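Local atomic coordinates of heme peroxidase (Bacteroides thetaiotaomicron, PDB entry 2GVK), a protein that probably acts as a dye-decolorizing (DyP-type) heme peroxidase, using peroxide to oxidise dyes and related substrates. Residues Ile13-Val17 against Ser66-Gly70; Gln21-Phe27 against Glu141-Arg146; Phe49-Ile53 against Phe124-Leu128. All coordinates share one frame; numbering follows the deposited sequence.

Interaction 1 (Ile13-Val17 against Ser66-Gly70)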
loop_
_atom_site.group_PDB
_atom_site.type_symbol
_atom_site.label_atom_id
_atom_site.label_comp_id
_atom_site.label_asym_id
_atom_site.label_seq_id
_atom_site.Cartn_x
_atom_site.Cartn_y
_atom_site.Cartn_z
ATOM N N ILE A 13 0.996 -18.098 26.729
ATOM C CA ILE A 13 0.741 -17.441 25.456
ATOM C C ILE A 13 0.255 -18.479 24.435
ATOM O O ILE A 13 0.956 -19.448 24.153
ATOM C CB ILE A 13 2.030 -16.775 24.899
ATOM C CG1 ILE A 13 2.736 -15.955 25.987
ATOM C CG2 ILE A 13 1.708 -15.910 23.668
ATOM C CD1 ILE A 13 1.857 -14.920 26.644
ATOM N N PRO A 14 -0.952 -18.274 23.872
ATOM C CA PRO A 14 -1.449 -19.207 22.879
ATOM C C PRO A 14 -0.798 -19.008 21.523
ATOM O O PRO A 14 -0.251 -17.950 21.238
ATOM C CB PRO A 14 -2.929 -18.857 22.784
ATOM C CG PRO A 14 -2.990 -17.428 23.080
ATOM C CD PRO A 14 -1.914 -17.183 24.119
ATOM N N GLN A 15 -0.834 -20.038 20.712
ATOM C CA GLN A 15 -0.492 -19.895 19.324
ATOM C C GLN A 15 -1.578 -19.022 18.661
ATOM O O GLN A 15 -2.567 -18.670 19.300
ATOM C CB GLN A 15 -0.408 -21.269 18.648
ATOM C CG GLN A 15 0.802 -22.117 19.099
ATOM C CD GLN A 15 0.966 -23.360 18.264
ATOM O OE1 GLN A 15 1.054 -23.279 17.052
ATOM N NE2 GLN A 15 1.127 -24.511 18.917
ATOM N N ASP A 16 -1.419 -18.749 17.360
ATOM C CA ASP A 16 -2.300 -17.846 16.647
ATOM C C ASP A 16 -3.607 -18.546 16.266
ATOM O O ASP A 16 -3.896 -18.746 15.085
ATOM C CB ASP A 16 -1.586 -17.315 15.387
ATOM C CG ASP A 16 -2.294 -16.120 14.764
ATOM O OD1 ASP A 16 -2.961 -15.358 15.497
ATOM O OD2 ASP A 16 -2.140 -15.918 13.545
ATOM N N VAL A 17 -4.414 -18.836 17.257
ATOM C CA VAL A 17 -5.622 -19.593 17.057
ATOM C C VAL A 17 -6.851 -18.708 16.915
ATOM O O VAL A 17 -7.950 -19.189 16.643
ATOM C CB VAL A 17 -5.833 -20.568 18.225
ATOM C CG1 VAL A 17 -4.673 -21.549 18.300
ATOM C CG2 VAL A 17 -5.991 -19.822 19.526
ATOM N N SER A 66 1.862 -16.158 9.882
ATOM C CA SER A 66 1.455 -16.960 11.001
ATOM C C SER A 66 1.537 -18.462 10.659
ATOM O O SER A 66 1.311 -18.846 9.515
ATOM C CB SER A 66 0.035 -16.603 11.380
ATOM O OG SER A 66 -0.398 -17.349 12.465
ATOM N N CYS A 67 1.859 -19.280 11.658
ATOM C CA CYS A 67 1.784 -20.717 11.551
ATOM C C CYS A 67 1.338 -21.270 12.890
ATOM O O CYS A 67 1.774 -20.797 13.938
ATOM C CB CYS A 67 3.117 -21.348 11.158
ATOM S SG CYS A 67 2.989 -23.113 10.738
ATOM N N THR A 68 0.440 -22.235 12.850
ATOM C CA THR A 68 0.088 -23.004 14.037
ATOM C C THR A 68 0.444 -24.467 13.808
ATOM O O THR A 68 0.446 -24.951 12.656
ATOM C CB THR A 68 -1.388 -22.887 14.376
ATOM O OG1 THR A 68 -2.151 -23.464 13.340
ATOM C CG2 THR A 68 -1.781 -21.472 14.537
HETATM N N MSE A 69 0.774 -25.156 14.907
HETATM C CA MSE A 69 1.189 -26.535 14.895
HETATM C C MSE A 69 0.347 -27.308 15.890
HETATM O O MSE A 69 0.255 -26.930 17.058
HETATM C CB MSE A 69 2.651 -26.622 15.308
HETATM C CG MSE A 69 3.217 -28.032 15.348
HETATM SE SE MSE A 69 5.077 -28.023 15.952
HETATM C CE MSE A 69 5.467 -29.899 15.621
ATOM N N GLY A 70 -0.244 -28.404 15.433
ATOM C CA GLY A 70 -1.084 -29.228 16.275
ATOM C C GLY A 70 -0.752 -30.696 16.167
ATOM O O GLY A 70 -0.157 -31.148 15.175
HETATM O O HOH W 1 1.152 -19.438 16.197
#
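Gln15 lays its side-chain amide against the backbone of Met69, here a selenomethionine, and bonds to both its backbone N and its carbonyl O. Met69 N donates to Gln15 OE1 at 2.9 Å, in the carbonyl plane and on a lone pair, with a fairly straight N-H...O angle of 156°. In return Gln15 NE2 reaches Met69 O at 3.2 Å, with that oxygen lying 24° out of the Gln15 amide plane. The side chain runs straight out beyond CG (chi2 -171°), which carries the amide to the strand edge, and NE2 has a further acceptor in Pro307 O.

A water continues this polar seam, accepting from Asp16 N at 2.9 Å and donating to Cys67 O at 2.7 Å. At the end of the contact Ser66 OG meets Asp16 OD2; both residues were modelled in two conformers, so the very short 2.5 Å separation is doubtful.

Van der Waals contact is slight: the Thr68 CG2 methyl rests 3.5 Å from the carbonyl Asp16 O, while Thr68 OG1 bonds to Tyr266 OH. Asp16 is the centre of an inverse gamma turn closed by Val17 N and Gln15 O.

Strand 66-72 pairs with strand 109-115 on one side, and at Met69 the glutamine amide takes the N and O that point the other way, on the sheet of the ferredoxin-like alpha+beta barrel fold of DyP-type peroxidases.

Interaction 2 (Gln21-Phe27 against Glu141-Arg146)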
loop_
_atom_site.group_PDB
_atom_site.type_symbol
_atom_site.label_atom_id
_atom_site.label_comp_id
_atom_site.label_asym_id
_atom_site.label_seq_id
_atom_site.Cartn_x
_atom_site.Cartn_y
_atom_site.Cartn_z
ATOM N N GLN A 21 -8.168 -14.817 8.846
ATOM C CA GLN A 21 -7.812 -15.682 7.730
ATOM C C GLN A 21 -6.854 -14.983 6.775
ATOM O O GLN A 21 -7.097 -13.855 6.346
ATOM C CB GLN A 21 -9.067 -16.133 6.980
ATOM C CG GLN A 21 -10.260 -16.414 7.879
ATOM C CD GLN A 21 -11.571 -15.965 7.264
ATOM O OE1 GLN A 21 -11.627 -15.638 6.078
ATOM N NE2 GLN A 21 -12.629 -15.947 8.066
ATOM N N GLY A 22 -5.762 -15.665 6.449
ATOM C CA GLY A 22 -4.748 -15.120 5.607
ATOM C C GLY A 22 -5.214 -14.917 4.194
ATOM O O GLY A 22 -6.303 -15.378 3.793
ATOM N N GLU A 23 -4.409 -14.237 3.440
ATOM C CA GLU A 23 -4.656 -14.049 2.027
ATOM C C GLU A 23 -4.271 -15.328 1.276
ATOM O O GLU A 23 -4.882 -15.678 0.264
ATOM C CB GLU A 23 -3.845 -12.864 1.511
ATOM C CG GLU A 23 -4.203 -12.395 0.108
ATOM C CD GLU A 23 -5.568 -11.746 0.035
ATOM O OE1 GLU A 23 -5.982 -11.123 1.030
ATOM O OE2 GLU A 23 -6.235 -11.863 -1.018
ATOM N N ASN A 24 -3.215 -15.992 1.773
ATOM C CA ASN A 24 -2.682 -17.233 1.200
ATOM C C ASN A 24 -2.498 -18.197 2.320
ATOM O O ASN A 24 -2.052 -17.808 3.381
ATOM C CB ASN A 24 -1.338 -16.979 0.532
ATOM C CG ASN A 24 -1.432 -15.951 -0.550
ATOM O OD1 ASN A 24 -1.797 -16.261 -1.695
ATOM N ND2 ASN A 24 -1.169 -14.697 -0.194
ATOM N N VAL A 25 -2.840 -19.455 2.096
ATOM C CA VAL A 25 -2.790 -20.451 3.168
ATOM C C VAL A 25 -2.318 -21.802 2.675
ATOM O O VAL A 25 -2.609 -22.199 1.582
ATOM C CB VAL A 25 -4.202 -20.611 3.876
ATOM C CG1 VAL A 25 -5.228 -21.162 2.922
ATOM C CG2 VAL A 25 -4.096 -21.497 5.119
ATOM N N ILE A 26 -1.539 -22.473 3.520
ATOM C CA ILE A 26 -1.147 -23.845 3.296
ATOM C C ILE A 26 -1.597 -24.653 4.484
ATOM O O ILE A 26 -1.359 -24.264 5.640
ATOM C CB ILE A 26 0.382 -24.011 3.150
ATOM C CG1 ILE A 26 0.895 -23.256 1.934
ATOM C CG2 ILE A 26 0.720 -25.486 3.028
ATOM C CD1 ILE A 26 2.383 -23.347 1.740
ATOM N N PHE A 27 -2.357 -25.704 4.219
ATOM C CA PHE A 27 -2.730 -26.702 5.256
ATOM C C PHE A 27 -1.974 -27.994 4.965
ATOM O O PHE A 27 -2.164 -28.604 3.907
ATOM C CB PHE A 27 -4.232 -27.016 5.246
ATOM C CG PHE A 27 -5.118 -25.819 5.426
ATOM C CD1 PHE A 27 -5.467 -25.387 6.682
ATOM C CD2 PHE A 27 -5.713 -25.208 4.321
ATOM C CE1 PHE A 27 -6.366 -24.335 6.837
ATOM C CE2 PHE A 27 -6.574 -24.164 4.481
ATOM C CZ PHE A 27 -6.927 -23.755 5.750
ATOM N N GLU A 141 -1.889 -32.088 1.576
ATOM C CA GLU A 141 -1.499 -30.675 1.470
ATOM C C GLU A 141 -2.497 -29.965 0.601
ATOM O O GLU A 141 -2.794 -30.410 -0.512
ATOM C CB GLU A 141 -0.099 -30.516 0.883
ATOM C CG GLU A 141 0.349 -29.064 0.778
ATOM C CD GLU A 141 1.850 -28.904 0.451
ATOM O OE1 GLU A 141 2.633 -29.855 0.688
ATOM O OE2 GLU A 141 2.227 -27.828 -0.078
ATOM N N THR A 142 -3.085 -28.919 1.144
ATOM C CA THR A 142 -4.035 -28.112 0.416
ATOM C C THR A 142 -3.617 -26.656 0.479
ATOM O O THR A 142 -3.226 -26.139 1.550
ATOM C CB THR A 142 -5.466 -28.270 0.989
ATOM O OG1 THR A 142 -5.873 -29.649 0.900
ATOM C CG2 THR A 142 -6.453 -27.417 0.219
ATOM N N HIS A 143 -3.665 -25.996 -0.673
ATOM C CA HIS A 143 -3.377 -24.582 -0.752
ATOM C C HIS A 143 -4.659 -23.817 -0.910
ATOM O O HIS A 143 -5.462 -24.125 -1.778
ATOM C CB HIS A 143 -2.469 -24.291 -1.925
ATOM C CG HIS A 143 -1.170 -25.007 -1.870
ATOM N ND1 HIS A 143 -0.358 -25.155 -2.967
ATOM C CD2 HIS A 143 -0.569 -25.679 -0.863
ATOM C CE1 HIS A 143 0.712 -25.856 -2.626
ATOM N NE2 HIS A 143 0.602 -26.190 -1.357
ATOM N N GLY A 144 -4.834 -22.795 -0.095
ATOM C CA GLY A 144 -6.045 -21.975 -0.135
ATOM C C GLY A 144 -5.750 -20.520 -0.415
ATOM O O GLY A 144 -4.587 -20.090 -0.432
ATOM N N PHE A 145 -6.802 -19.757 -0.673
ATOM C CA PHE A 145 -6.667 -18.342 -0.995
ATOM C C PHE A 145 -7.870 -17.606 -0.501
ATOM O O PHE A 145 -8.968 -18.161 -0.464
ATOM C CB PHE A 145 -6.537 -18.148 -2.516
ATOM C CG PHE A 145 -7.638 -18.795 -3.305
ATOM C CD1 PHE A 145 -7.538 -20.108 -3.709
ATOM C CD2 PHE A 145 -8.803 -18.095 -3.603
ATOM C CE1 PHE A 145 -8.580 -20.711 -4.399
ATOM C CE2 PHE A 145 -9.813 -18.681 -4.283
ATOM C CZ PHE A 145 -9.712 -19.988 -4.687
ATOM N N ARG A 146 -7.683 -16.341 -0.155
ATOM C CA ARG A 146 -8.804 -15.460 0.147
ATOM C C ARG A 146 -9.481 -15.089 -1.159
ATOM O O ARG A 146 -8.820 -14.779 -2.165
ATOM C CB ARG A 146 -8.324 -14.216 0.876
ATOM C CG ARG A 146 -9.430 -13.365 1.438
ATOM C CD ARG A 146 -8.849 -12.176 2.210
ATOM N NE ARG A 146 -9.867 -11.150 2.496
ATOM C CZ ARG A 146 -10.680 -11.215 3.507
ATOM N NH1 ARG A 146 -10.638 -12.254 4.301
ATOM N NH2 ARG A 146 -11.580 -10.252 3.713
HETATM O O HOH W 2 -9.035 -14.826 4.062
HETATM O O HOH W 3 -6.352 -14.242 -2.980
HETATM O O HOH W 4 -2.743 -18.545 -2.698
#
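Asn24-Phe27 and Glu141-Phe145 are neighbouring antiparallel strands of the large sheet, with Val25-Gly144 and Phe27-Thr142 as hydrogen-bonded pairs and Asn24-Phe145 and Ile26-His143 as non-hydrogen-bonded ones. At Phe27 two bonds join the strands: its N lies 2.8 Å from Thr142 O and its O receives Thr142 N at 2.9 Å. In one of two modelled conformers, Val25 CG1 packs 3.3 Å from Gly144 CA. Beyond the strand end, Arg146 N still donates to Glu23 O at 2.9 Å.

On the side of Ile26, the imidazole of His143 lies alongside, CD2 against Ile26 CG1. Its NE2 donates to Glu141 OE2 at 2.6 Å, almost straight (171°) and in the ring plane, a bond that should fix the ring's rotation. Glu141 OE1 turns to Ser255 of a third subunit.

The Arg146 chain is extended from CG to NE (chi2 177°) and crosses one conformer of Glu23 at about a right angle, CD 3.3 Å from Glu23 OE1, without forming a salt bridge. Its NH1 donates to a water at 3.0 Å, which also lies 2.8 Å from Gly22 O, and its NH2 is taken by Asn58 O of a fourth subunit.

Helix 118-131 packs on Ile26 and His143 through Met118, whereas Phe27, on the other face, stacks on Tyr262 of strand 258-267.

Interaction 3 (Phe49-Ile53 against Phe124-Leu128)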
loop_
_atom_site.group_PDB
_atom_site.type_symbol
_atom_site.label_atom_id
_atom_site.label_comp_id
_atom_site.label_asym_id
_atom_site.label_seq_id
_atom_site.Cartn_x
_atom_site.Cartn_y
_atom_site.Cartn_z
ATOM N N PHE A 49 10.056 -23.759 16.841
ATOM C CA PHE A 49 8.846 -23.251 16.155
ATOM C C PHE A 49 8.651 -21.748 16.321
ATOM O O PHE A 49 8.480 -21.035 15.339
ATOM C CB PHE A 49 7.613 -23.989 16.651
ATOM C CG PHE A 49 6.381 -23.766 15.797
ATOM C CD1 PHE A 49 6.309 -24.267 14.506
ATOM C CD2 PHE A 49 5.306 -23.079 16.294
ATOM C CE1 PHE A 49 5.158 -24.093 13.742
ATOM C CE2 PHE A 49 4.171 -22.915 15.542
ATOM C CZ PHE A 49 4.113 -23.403 14.253
ATOM N N SER A 50 8.711 -21.260 17.559
ATOM C CA SER A 50 8.528 -19.835 17.788
ATOM C C SER A 50 9.699 -19.023 17.169
ATOM O O SER A 50 9.487 -17.937 16.682
ATOM C CB SER A 50 8.371 -19.524 19.285
ATOM O OG SER A 50 9.533 -19.859 19.993
ATOM N N ALA A 51 10.904 -19.605 17.138
ATOM C CA ALA A 51 12.053 -18.976 16.453
ATOM C C ALA A 51 11.815 -18.842 14.935
ATOM O O ALA A 51 12.186 -17.840 14.319
ATOM C CB ALA A 51 13.319 -19.773 16.708
HETATM N N MSE A 52 11.225 -19.872 14.331
HETATM C CA MSE A 52 10.928 -19.838 12.908
HETATM C C MSE A 52 9.902 -18.735 12.606
HETATM O O MSE A 52 10.018 -18.027 11.604
HETATM C CB MSE A 52 10.407 -21.180 12.439
HETATM C CG MSE A 52 11.460 -22.299 12.462
HETATM SE SE MSE A 52 10.679 -24.033 12.027
HETATM C CE MSE A 52 10.089 -23.608 10.173
ATOM N N ILE A 53 8.904 -18.589 13.488
ATOM C CA ILE A 53 7.921 -17.530 13.351
ATOM C C ILE A 53 8.573 -16.171 13.570
ATOM O O ILE A 53 8.319 -15.225 12.800
ATOM C CB ILE A 53 6.731 -17.731 14.322
ATOM C CG1 ILE A 53 5.983 -19.020 13.954
ATOM C CG2 ILE A 53 5.801 -16.514 14.306
ATOM C CD1 ILE A 53 4.992 -19.483 14.998
ATOM N N PHE A 124 8.466 -21.160 4.881
ATOM C CA PHE A 124 8.298 -21.815 6.165
ATOM C C PHE A 124 8.078 -23.323 5.975
ATOM O O PHE A 124 8.714 -24.140 6.625
ATOM C CB PHE A 124 7.102 -21.190 6.897
ATOM C CG PHE A 124 7.059 -21.494 8.392
ATOM C CD1 PHE A 124 6.486 -22.656 8.849
ATOM C CD2 PHE A 124 7.587 -20.583 9.331
ATOM C CE1 PHE A 124 6.403 -22.916 10.208
ATOM C CE2 PHE A 124 7.503 -20.833 10.663
ATOM C CZ PHE A 124 6.898 -21.996 11.115
ATOM N N ALA A 125 7.192 -23.675 5.054
ATOM C CA ALA A 125 6.894 -25.057 4.805
ATOM C C ALA A 125 8.118 -25.847 4.312
ATOM O O ALA A 125 8.273 -27.006 4.653
ATOM C CB ALA A 125 5.730 -25.178 3.810
ATOM N N SER A 126 8.981 -25.211 3.520
ATOM C CA SER A 126 10.163 -25.880 3.007
ATOM C C SER A 126 11.133 -26.203 4.151
ATOM O O SER A 126 11.778 -27.247 4.146
ATOM C CB SER A 126 10.851 -25.035 1.912
ATOM O OG SER A 126 11.543 -23.927 2.458
ATOM N N ILE A 127 11.210 -25.318 5.131
ATOM C CA ILE A 127 12.082 -25.549 6.266
ATOM C C ILE A 127 11.524 -26.705 7.124
ATOM O O ILE A 127 12.277 -27.558 7.568
ATOM C CB ILE A 127 12.294 -24.267 7.073
ATOM C CG1 ILE A 127 13.090 -23.248 6.215
ATOM C CG2 ILE A 127 13.033 -24.565 8.360
ATOM C CD1 ILE A 127 13.003 -21.838 6.694
ATOM N N LEU A 128 10.193 -26.767 7.266
ATOM C CA LEU A 128 9.542 -27.909 7.958
ATOM C C LEU A 128 9.868 -29.222 7.235
ATOM O O LEU A 128 10.188 -30.225 7.865
ATOM C CB LEU A 128 8.019 -27.723 8.022
ATOM C CG LEU A 128 7.502 -26.590 8.884
ATOM C CD1 LEU A 128 5.986 -26.458 8.711
ATOM C CD2 LEU A 128 7.858 -26.801 10.345
#
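Met52, a selenomethionine, lays its methyl over one face of the Phe124 ring in a Met-aromatic contact between segments 49-53 and 124-128 of helices 38-59 and 118-131, which run roughly antiparallel (150°). Its CE methyl sits 3.6 Å from the Phe124 ring centroid and only 9° off the ring normal, a well-centred CH-pi contact. The heavier Met52 SE lies obliquely to the same ring, 4.9 Å from the Phe124 centroid. A bend at the last torsion turns the methyl back over the ring, and the root of the chain also touches: Met52 CB is 3.4 Å from Phe124 CE2.

Phe49, one turn earlier on the first helix, meets the rim of the same ring, its CE1 lying 3.8 Å from Phe124 CZ. The two ring planes are nearly perpendicular (87°), yet the approach is oblique. Away from the ring the Met52 methyl meets Ile127 CG2, in one of that residue's two conformers, and Leu128 CD2 touches its flank at 3.9 Å. The methyl is therefore held among a ring and two aliphatic branches, which lets segments with axes 11.6 Å apart interlock through long side chains.

Further out, Cys67 and Met69 of strand 66-72 put the contact against the sheet, while Leu312 of helix 309-315 packs on Phe49. Val165 of a second subunit packs on Ile53. Ile53 itself lies at the Phe124 edge: its CG1 comes to 4.1 Å from Phe124 CE2, while the backbone Ile53 N, already bonded to Phe49 O, lies near the ring plane, 3.9 Å from Phe124 CE2.

All three contacts lie in the N-terminal DyP-type region; along the chain interaction 1 alternates with each of the others, whereas both segments of interaction 3 fall between those of interaction 2. Interactions 1 and 2 both reach the eight-stranded antiparallel sheet, with centres about 15 Å apart; strands 24-32 and 109-115 lie between strands 136-145 and 66-72. Interaction 3 joins helices 38-59 and 118-131, its centre about 12 Å from that of interaction 1, which it touches: Cys67 SG meets Phe124 CE1 at 3.5 Å. Helix 38-59 leads into strand 66-72 and helix 118-131 into strand 136-145, tying the helix contact to both strand contacts. Interactions 2 and 3 also touch a third subunit.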